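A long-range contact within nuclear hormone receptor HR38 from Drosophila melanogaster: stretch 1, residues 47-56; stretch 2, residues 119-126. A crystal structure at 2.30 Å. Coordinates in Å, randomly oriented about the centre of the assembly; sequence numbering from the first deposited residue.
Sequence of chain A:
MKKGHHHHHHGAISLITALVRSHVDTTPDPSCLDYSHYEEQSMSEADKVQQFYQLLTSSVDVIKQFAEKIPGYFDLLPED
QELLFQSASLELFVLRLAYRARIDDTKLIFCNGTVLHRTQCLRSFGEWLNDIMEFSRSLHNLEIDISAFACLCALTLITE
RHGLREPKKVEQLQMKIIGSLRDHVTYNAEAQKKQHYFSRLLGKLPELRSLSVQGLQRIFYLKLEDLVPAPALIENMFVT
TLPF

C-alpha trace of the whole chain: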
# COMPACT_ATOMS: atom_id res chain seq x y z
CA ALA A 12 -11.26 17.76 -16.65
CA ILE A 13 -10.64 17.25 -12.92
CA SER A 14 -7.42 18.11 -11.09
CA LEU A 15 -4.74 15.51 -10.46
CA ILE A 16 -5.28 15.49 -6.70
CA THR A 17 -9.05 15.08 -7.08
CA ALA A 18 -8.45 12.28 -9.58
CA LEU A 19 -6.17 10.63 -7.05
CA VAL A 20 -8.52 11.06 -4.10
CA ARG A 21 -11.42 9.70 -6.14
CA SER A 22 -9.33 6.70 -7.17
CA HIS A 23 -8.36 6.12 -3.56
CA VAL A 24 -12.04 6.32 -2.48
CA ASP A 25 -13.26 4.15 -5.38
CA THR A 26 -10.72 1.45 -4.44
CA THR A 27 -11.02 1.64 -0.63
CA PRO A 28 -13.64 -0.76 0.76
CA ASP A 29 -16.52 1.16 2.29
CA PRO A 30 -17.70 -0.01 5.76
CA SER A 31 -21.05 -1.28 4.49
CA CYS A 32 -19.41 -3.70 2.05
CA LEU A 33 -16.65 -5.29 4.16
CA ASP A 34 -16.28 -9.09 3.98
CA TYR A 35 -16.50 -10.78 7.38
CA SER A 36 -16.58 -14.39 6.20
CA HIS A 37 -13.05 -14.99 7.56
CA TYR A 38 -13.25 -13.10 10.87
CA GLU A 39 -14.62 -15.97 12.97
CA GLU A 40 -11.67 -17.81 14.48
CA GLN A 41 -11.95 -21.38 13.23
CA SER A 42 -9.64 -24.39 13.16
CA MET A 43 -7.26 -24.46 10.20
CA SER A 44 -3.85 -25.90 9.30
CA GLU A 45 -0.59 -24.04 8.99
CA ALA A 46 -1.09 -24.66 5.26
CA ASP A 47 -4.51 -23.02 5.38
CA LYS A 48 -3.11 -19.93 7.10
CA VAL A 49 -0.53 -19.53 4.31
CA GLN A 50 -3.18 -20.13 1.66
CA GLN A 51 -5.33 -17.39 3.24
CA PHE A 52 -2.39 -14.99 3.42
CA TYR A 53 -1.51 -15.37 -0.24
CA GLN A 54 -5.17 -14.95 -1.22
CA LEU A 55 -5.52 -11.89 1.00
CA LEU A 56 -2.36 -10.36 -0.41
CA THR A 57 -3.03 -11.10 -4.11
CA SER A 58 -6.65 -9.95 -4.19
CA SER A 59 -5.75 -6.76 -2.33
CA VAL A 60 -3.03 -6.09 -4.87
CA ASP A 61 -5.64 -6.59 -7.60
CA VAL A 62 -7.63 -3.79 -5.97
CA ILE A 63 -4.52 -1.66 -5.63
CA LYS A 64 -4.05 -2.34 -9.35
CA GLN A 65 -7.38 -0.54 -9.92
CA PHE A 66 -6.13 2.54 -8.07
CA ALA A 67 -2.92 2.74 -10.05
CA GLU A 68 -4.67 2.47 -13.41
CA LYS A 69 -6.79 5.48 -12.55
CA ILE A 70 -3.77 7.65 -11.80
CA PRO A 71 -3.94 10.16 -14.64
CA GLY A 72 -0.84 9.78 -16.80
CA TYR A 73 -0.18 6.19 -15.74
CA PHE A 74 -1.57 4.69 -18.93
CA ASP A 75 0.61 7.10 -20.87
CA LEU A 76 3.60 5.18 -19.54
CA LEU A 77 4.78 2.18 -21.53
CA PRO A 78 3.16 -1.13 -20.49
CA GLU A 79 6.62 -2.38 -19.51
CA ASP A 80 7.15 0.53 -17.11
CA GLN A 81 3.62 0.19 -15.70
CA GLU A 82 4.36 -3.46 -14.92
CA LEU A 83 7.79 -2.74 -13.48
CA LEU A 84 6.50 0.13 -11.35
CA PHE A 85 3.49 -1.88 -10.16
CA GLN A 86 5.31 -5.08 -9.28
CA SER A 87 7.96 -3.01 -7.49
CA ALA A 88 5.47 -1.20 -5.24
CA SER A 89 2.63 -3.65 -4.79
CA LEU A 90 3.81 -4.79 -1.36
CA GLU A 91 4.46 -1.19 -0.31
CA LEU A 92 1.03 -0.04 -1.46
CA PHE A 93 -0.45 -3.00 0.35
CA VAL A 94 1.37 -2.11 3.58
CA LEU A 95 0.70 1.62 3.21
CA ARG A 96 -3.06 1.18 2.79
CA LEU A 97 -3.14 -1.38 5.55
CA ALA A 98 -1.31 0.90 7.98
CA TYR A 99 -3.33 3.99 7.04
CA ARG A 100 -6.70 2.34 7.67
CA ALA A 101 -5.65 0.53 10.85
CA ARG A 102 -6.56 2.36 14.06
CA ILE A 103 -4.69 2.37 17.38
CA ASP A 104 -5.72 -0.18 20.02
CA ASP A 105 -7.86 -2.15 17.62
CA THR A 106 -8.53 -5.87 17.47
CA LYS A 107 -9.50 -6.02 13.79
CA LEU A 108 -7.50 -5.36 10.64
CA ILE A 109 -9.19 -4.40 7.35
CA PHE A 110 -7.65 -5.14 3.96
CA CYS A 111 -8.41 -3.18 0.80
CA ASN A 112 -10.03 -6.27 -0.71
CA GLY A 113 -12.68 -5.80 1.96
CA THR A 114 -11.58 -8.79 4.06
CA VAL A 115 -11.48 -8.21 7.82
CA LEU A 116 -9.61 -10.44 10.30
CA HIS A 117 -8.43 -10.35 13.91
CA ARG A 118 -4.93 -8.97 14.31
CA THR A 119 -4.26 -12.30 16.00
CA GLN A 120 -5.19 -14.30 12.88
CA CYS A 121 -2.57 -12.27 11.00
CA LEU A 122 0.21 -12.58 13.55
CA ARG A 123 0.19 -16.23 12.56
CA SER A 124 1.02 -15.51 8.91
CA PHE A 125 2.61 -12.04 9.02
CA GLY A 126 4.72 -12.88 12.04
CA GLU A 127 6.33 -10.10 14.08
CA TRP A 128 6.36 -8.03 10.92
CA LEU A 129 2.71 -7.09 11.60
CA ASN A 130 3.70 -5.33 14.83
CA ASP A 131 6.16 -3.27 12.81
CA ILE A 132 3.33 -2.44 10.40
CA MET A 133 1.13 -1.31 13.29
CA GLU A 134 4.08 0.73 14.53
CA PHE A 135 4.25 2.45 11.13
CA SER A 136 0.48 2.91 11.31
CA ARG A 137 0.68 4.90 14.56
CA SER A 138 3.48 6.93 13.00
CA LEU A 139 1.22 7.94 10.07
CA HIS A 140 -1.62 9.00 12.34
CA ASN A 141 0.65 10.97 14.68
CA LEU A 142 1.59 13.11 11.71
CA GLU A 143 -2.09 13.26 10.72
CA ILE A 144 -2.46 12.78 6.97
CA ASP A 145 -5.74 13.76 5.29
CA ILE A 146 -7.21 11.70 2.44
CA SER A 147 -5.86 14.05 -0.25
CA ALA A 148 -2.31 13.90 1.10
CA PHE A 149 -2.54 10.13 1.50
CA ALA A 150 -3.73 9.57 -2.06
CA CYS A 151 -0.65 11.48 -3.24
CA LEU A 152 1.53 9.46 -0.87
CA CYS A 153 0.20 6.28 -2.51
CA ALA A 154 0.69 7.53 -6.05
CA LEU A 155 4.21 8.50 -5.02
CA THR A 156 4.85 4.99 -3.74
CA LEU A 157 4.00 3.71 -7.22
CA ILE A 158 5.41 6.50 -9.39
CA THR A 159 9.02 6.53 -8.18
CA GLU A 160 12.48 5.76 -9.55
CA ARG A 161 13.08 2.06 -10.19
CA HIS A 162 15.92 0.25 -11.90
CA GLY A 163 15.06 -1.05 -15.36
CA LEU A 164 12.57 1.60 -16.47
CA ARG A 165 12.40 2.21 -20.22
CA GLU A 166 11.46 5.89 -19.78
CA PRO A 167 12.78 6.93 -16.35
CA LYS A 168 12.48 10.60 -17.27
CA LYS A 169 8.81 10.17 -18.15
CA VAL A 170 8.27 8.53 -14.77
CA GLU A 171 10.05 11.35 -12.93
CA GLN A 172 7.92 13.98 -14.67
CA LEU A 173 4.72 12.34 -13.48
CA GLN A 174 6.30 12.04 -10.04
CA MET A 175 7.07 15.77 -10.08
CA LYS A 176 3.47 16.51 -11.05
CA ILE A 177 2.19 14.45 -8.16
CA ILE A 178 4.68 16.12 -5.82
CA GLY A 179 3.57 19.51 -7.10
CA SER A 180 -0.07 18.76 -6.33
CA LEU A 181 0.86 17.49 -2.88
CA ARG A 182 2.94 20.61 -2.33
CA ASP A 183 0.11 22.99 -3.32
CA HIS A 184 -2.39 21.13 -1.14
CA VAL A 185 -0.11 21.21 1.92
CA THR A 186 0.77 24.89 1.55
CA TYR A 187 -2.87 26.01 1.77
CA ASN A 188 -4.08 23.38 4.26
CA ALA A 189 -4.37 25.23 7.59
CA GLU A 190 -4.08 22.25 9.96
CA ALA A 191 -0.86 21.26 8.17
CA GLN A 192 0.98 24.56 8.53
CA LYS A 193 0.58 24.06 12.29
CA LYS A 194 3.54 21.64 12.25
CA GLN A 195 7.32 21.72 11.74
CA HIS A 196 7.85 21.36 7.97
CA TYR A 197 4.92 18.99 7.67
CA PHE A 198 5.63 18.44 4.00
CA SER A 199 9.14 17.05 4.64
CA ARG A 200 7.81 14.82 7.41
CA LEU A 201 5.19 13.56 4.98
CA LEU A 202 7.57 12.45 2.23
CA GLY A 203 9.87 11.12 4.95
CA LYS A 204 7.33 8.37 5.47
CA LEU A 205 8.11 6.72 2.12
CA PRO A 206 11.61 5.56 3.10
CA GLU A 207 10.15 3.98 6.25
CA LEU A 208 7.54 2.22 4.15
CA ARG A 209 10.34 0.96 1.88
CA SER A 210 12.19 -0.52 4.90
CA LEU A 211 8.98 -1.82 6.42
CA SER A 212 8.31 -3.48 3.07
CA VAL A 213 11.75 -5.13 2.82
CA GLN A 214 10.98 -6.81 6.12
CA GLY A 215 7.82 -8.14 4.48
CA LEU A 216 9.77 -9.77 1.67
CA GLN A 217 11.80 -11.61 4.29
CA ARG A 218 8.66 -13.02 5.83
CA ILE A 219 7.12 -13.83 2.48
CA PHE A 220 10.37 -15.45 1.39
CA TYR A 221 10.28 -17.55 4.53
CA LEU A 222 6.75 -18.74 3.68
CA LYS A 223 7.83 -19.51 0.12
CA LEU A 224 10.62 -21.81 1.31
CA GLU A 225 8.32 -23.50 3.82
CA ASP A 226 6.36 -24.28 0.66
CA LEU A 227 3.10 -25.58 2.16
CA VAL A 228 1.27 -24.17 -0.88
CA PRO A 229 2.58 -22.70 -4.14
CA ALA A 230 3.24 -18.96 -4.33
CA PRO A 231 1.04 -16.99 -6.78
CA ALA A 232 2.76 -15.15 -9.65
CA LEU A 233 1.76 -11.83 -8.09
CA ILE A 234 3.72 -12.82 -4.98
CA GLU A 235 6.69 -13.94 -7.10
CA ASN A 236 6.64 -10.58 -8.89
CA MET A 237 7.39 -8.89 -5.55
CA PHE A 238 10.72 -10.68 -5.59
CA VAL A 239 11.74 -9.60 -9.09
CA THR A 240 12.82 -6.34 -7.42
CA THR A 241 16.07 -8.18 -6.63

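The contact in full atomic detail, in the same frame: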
# COMPACT_ATOMS: atom_id res chain seq x y z
N ASP A 47 -3.35 -23.85 5.64
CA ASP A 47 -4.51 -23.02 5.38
C ASP A 47 -4.16 -21.56 5.61
O ASP A 47 -4.47 -20.70 4.78
CB ASP A 47 -5.69 -23.42 6.27
CG ASP A 47 -6.29 -24.77 5.89
OD1 ASP A 47 -6.30 -25.09 4.68
OD2 ASP A 47 -6.76 -25.49 6.80
N LYS A 48 -3.50 -21.29 6.74
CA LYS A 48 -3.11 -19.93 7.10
C LYS A 48 -2.22 -19.27 6.05
O LYS A 48 -2.24 -18.06 5.89
CB LYS A 48 -2.38 -19.90 8.45
CG LYS A 48 -3.26 -20.16 9.66
CD LYS A 48 -2.41 -20.20 10.92
CE LYS A 48 -3.14 -20.88 12.08
NZ LYS A 48 -2.21 -21.20 13.22
N VAL A 49 -1.41 -20.07 5.35
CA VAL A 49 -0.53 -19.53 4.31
C VAL A 49 -1.39 -19.26 3.08
O VAL A 49 -1.28 -18.22 2.44
CB VAL A 49 0.62 -20.51 3.96
CG1 VAL A 49 1.46 -19.97 2.80
CG2 VAL A 49 1.50 -20.71 5.18
N GLN A 50 -2.26 -20.22 2.78
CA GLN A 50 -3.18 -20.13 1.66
C GLN A 50 -3.95 -18.81 1.78
O GLN A 50 -3.97 -18.00 0.84
CB GLN A 50 -4.15 -21.32 1.72
CG GLN A 50 -5.40 -21.21 0.86
CD GLN A 50 -5.10 -20.95 -0.59
OE1 GLN A 50 -4.10 -21.44 -1.12
NE2 GLN A 50 -5.97 -20.19 -1.26
N GLN A 51 -4.55 -18.59 2.94
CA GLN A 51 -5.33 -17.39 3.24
C GLN A 51 -4.53 -16.11 3.08
O GLN A 51 -5.04 -15.11 2.57
CB GLN A 51 -5.88 -17.48 4.66
CG GLN A 51 -6.28 -16.13 5.26
CD GLN A 51 -6.94 -16.29 6.63
OE1 GLN A 51 -8.12 -16.61 6.73
NE2 GLN A 51 -6.16 -16.07 7.68
N PHE A 52 -3.27 -16.15 3.51
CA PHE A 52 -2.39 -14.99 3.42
C PHE A 52 -2.13 -14.64 1.96
O PHE A 52 -2.24 -13.49 1.56
CB PHE A 52 -1.07 -15.29 4.15
CG PHE A 52 -0.04 -14.21 3.97
CD1 PHE A 52 -0.17 -12.99 4.62
CD2 PHE A 52 1.02 -14.40 3.09
CE1 PHE A 52 0.73 -11.95 4.39
CE2 PHE A 52 1.93 -13.38 2.85
CZ PHE A 52 1.79 -12.14 3.50
N TYR A 53 -1.78 -15.63 1.16
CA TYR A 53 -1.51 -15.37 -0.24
C TYR A 53 -2.74 -14.76 -0.91
O TYR A 53 -2.64 -13.76 -1.62
CB TYR A 53 -1.11 -16.67 -0.97
CG TYR A 53 0.31 -17.10 -0.70
CD1 TYR A 53 1.28 -16.19 -0.27
CD2 TYR A 53 0.71 -18.43 -0.88
CE1 TYR A 53 2.59 -16.58 -0.02
CE2 TYR A 53 2.03 -18.84 -0.64
CZ TYR A 53 2.96 -17.90 -0.21
OH TYR A 53 4.27 -18.27 0.05
N GLN A 54 -3.89 -15.37 -0.66
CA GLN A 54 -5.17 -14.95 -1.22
C GLN A 54 -5.46 -13.50 -0.85
O GLN A 54 -5.83 -12.69 -1.69
CB GLN A 54 -6.28 -15.84 -0.67
CG GLN A 54 -7.61 -15.67 -1.38
CD GLN A 54 -7.46 -15.93 -2.86
OE1 GLN A 54 -6.98 -17.00 -3.27
NE2 GLN A 54 -7.87 -14.96 -3.68
N LEU A 55 -5.31 -13.21 0.44
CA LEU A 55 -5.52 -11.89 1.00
C LEU A 55 -4.61 -10.88 0.31
O LEU A 55 -5.04 -9.81 -0.12
CB LEU A 55 -5.22 -11.94 2.49
CG LEU A 55 -5.22 -10.62 3.25
CD1 LEU A 55 -6.62 -10.01 3.20
CD2 LEU A 55 -4.79 -10.87 4.69
N LEU A 56 -3.33 -11.23 0.21
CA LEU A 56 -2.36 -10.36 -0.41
C LEU A 56 -2.63 -10.15 -1.91
O LEU A 56 -2.71 -9.01 -2.37
CB LEU A 56 -0.96 -10.93 -0.18
CG LEU A 56 0.28 -10.10 -0.54
CD1 LEU A 56 0.03 -8.61 -0.29
CD2 LEU A 56 1.45 -10.60 0.30
N THR A 119 -4.83 -11.04 15.57
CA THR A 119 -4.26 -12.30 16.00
C THR A 119 -4.25 -13.39 14.93
O THR A 119 -3.42 -14.30 14.98
CB THR A 119 -4.97 -12.83 17.25
OG1 THR A 119 -6.37 -12.97 16.99
CG2 THR A 119 -4.75 -11.88 18.43
N GLN A 120 -5.16 -13.32 13.97
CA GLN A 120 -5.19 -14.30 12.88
C GLN A 120 -4.10 -13.96 11.87
O GLN A 120 -3.74 -14.79 11.04
CB GLN A 120 -6.54 -14.30 12.16
CG GLN A 120 -7.72 -14.82 12.96
CD GLN A 120 -9.05 -14.52 12.27
OE1 GLN A 120 -9.37 -13.37 12.00
NE2 GLN A 120 -9.82 -15.57 12.00
N CYS A 121 -3.60 -12.73 11.93
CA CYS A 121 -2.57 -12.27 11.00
C CYS A 121 -1.18 -12.48 11.57
O CYS A 121 -0.21 -12.70 10.83
CB CYS A 121 -2.77 -10.79 10.69
SG CYS A 121 -4.37 -10.40 9.96
N LEU A 122 -1.07 -12.40 12.89
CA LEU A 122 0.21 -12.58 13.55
C LEU A 122 0.74 -13.95 13.14
O LEU A 122 1.94 -14.15 12.98
CB LEU A 122 0.04 -12.51 15.07
CG LEU A 122 1.34 -12.44 15.87
CD1 LEU A 122 2.08 -11.15 15.52
CD2 LEU A 122 1.02 -12.49 17.36
N ARG A 123 -0.18 -14.88 12.95
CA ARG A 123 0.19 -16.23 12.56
C ARG A 123 0.90 -16.27 11.20
O ARG A 123 1.90 -16.97 11.03
CB ARG A 123 -1.06 -17.12 12.53
N SER A 124 0.40 -15.50 10.23
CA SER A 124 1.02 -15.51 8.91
C SER A 124 2.01 -14.37 8.68
O SER A 124 3.05 -14.58 8.05
CB SER A 124 -0.06 -15.48 7.83
OG SER A 124 -0.99 -14.44 8.05
N PHE A 125 1.71 -13.18 9.18
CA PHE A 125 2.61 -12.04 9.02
C PHE A 125 3.83 -12.17 9.91
O PHE A 125 4.93 -11.76 9.53
CB PHE A 125 1.91 -10.73 9.37
CG PHE A 125 0.98 -10.21 8.32
CD1 PHE A 125 -0.20 -10.88 8.03
CD2 PHE A 125 1.27 -9.03 7.65
CE1 PHE A 125 -1.09 -10.37 7.08
CE2 PHE A 125 0.39 -8.51 6.69
CZ PHE A 125 -0.79 -9.18 6.41
N GLY A 126 3.63 -12.74 11.10
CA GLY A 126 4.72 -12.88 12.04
C GLY A 126 4.89 -11.55 12.76
O GLY A 126 3.98 -10.72 12.76

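The two stretches meet as two helices that cross almost at right angles. Their axes come within 9.4 Å, and their N-to-C directions differ by 95°. At this angle the helices touch over a short length, and the buried surface is modest, 327 Å² with both sides summed. On stretch 1 the contact is made by Lys-48, Gln-51, Phe-52 and Leu-55. These residues are spaced by three, one and three positions, so they fall on one side of the helix. Each points its CA-to-CB bond toward stretch 2. Asp-47, Gln-50, Tyr-53 and Gln-54 lie out of reach.

An aromatic pair packs across the contact. Phe-52 and Phe-125 make an edge-to-face pair. The ring centroids are 5.1 Å apart and the planes stand at 84°. The edge of Phe-52 is directed at the face of Phe-125, and CE1 of Phe-52 lies 3.6 Å from CE1 of Phe-125. This arrangement sets the electropositive rim of one ring against the electron-rich face of the other. Phe-52 reaches across with chi1 t. Phe-125 has its CA-to-CB bond sideways, but with chi1 m the end of its side chain comes nearer to stretch 1. Both residues are buried, and a flat, apolar side chain suits such a place.

Aliphatic packing extends this cluster. Leu-55 sits one helical turn beyond Phe-52 and is also buried. Its CD2 lies 4.4 Å from CE1 of Phe-125, at the edge of that ring and near its plane. The contact is looser than that between the rings. Near the other end, Lys-48 lies along Arg-123. CD of Lys-48 is 3.7 Å from CB of Arg-123, so the lysine contributes the aliphatic part of its chain here. That chain is nearly extended after chi1 m. The Arg-123 side chain is not modelled beyond CB, so the position of its guanidinium group is unknown.

Ser-124 packs against the first helix, with its small side chain close to both the backbone of Lys-48 and the ring of Phe-52. It is buried, and it has 52 Å² covered by stretch 1. Its CA-to-CB bond points toward that helix. CB of Ser-124 lies 3.9 Å from the backbone O of Lys-48, and OG of Ser-124 lies 3.8 Å from CD1 of Phe-52. Within its own helix, OG of Ser-124 makes a weak hydrogen bond to O of Cys-121, at 3.4 Å. With chi1 p, the hydroxyl thus has a polar partner although it sits beside an aromatic ring.

Polar groups add proximity but no bond across the contact. NE2 of Gln-51 approaches O of Gln-120 to 4.3 Å, too far for a hydrogen bond. No hydrogen bond joins the stretches among the modelled atoms. The side chain of Gln-120 is hydrogen-bonded elsewhere in the structure. Among the modelled atoms the contact rests on packing, and Phe-52 has the largest covered area, 65 Å². Gly-126 follows the helix of stretch 2, with a positive phi of 81°, a value that favours glycine, and takes no part in the contact.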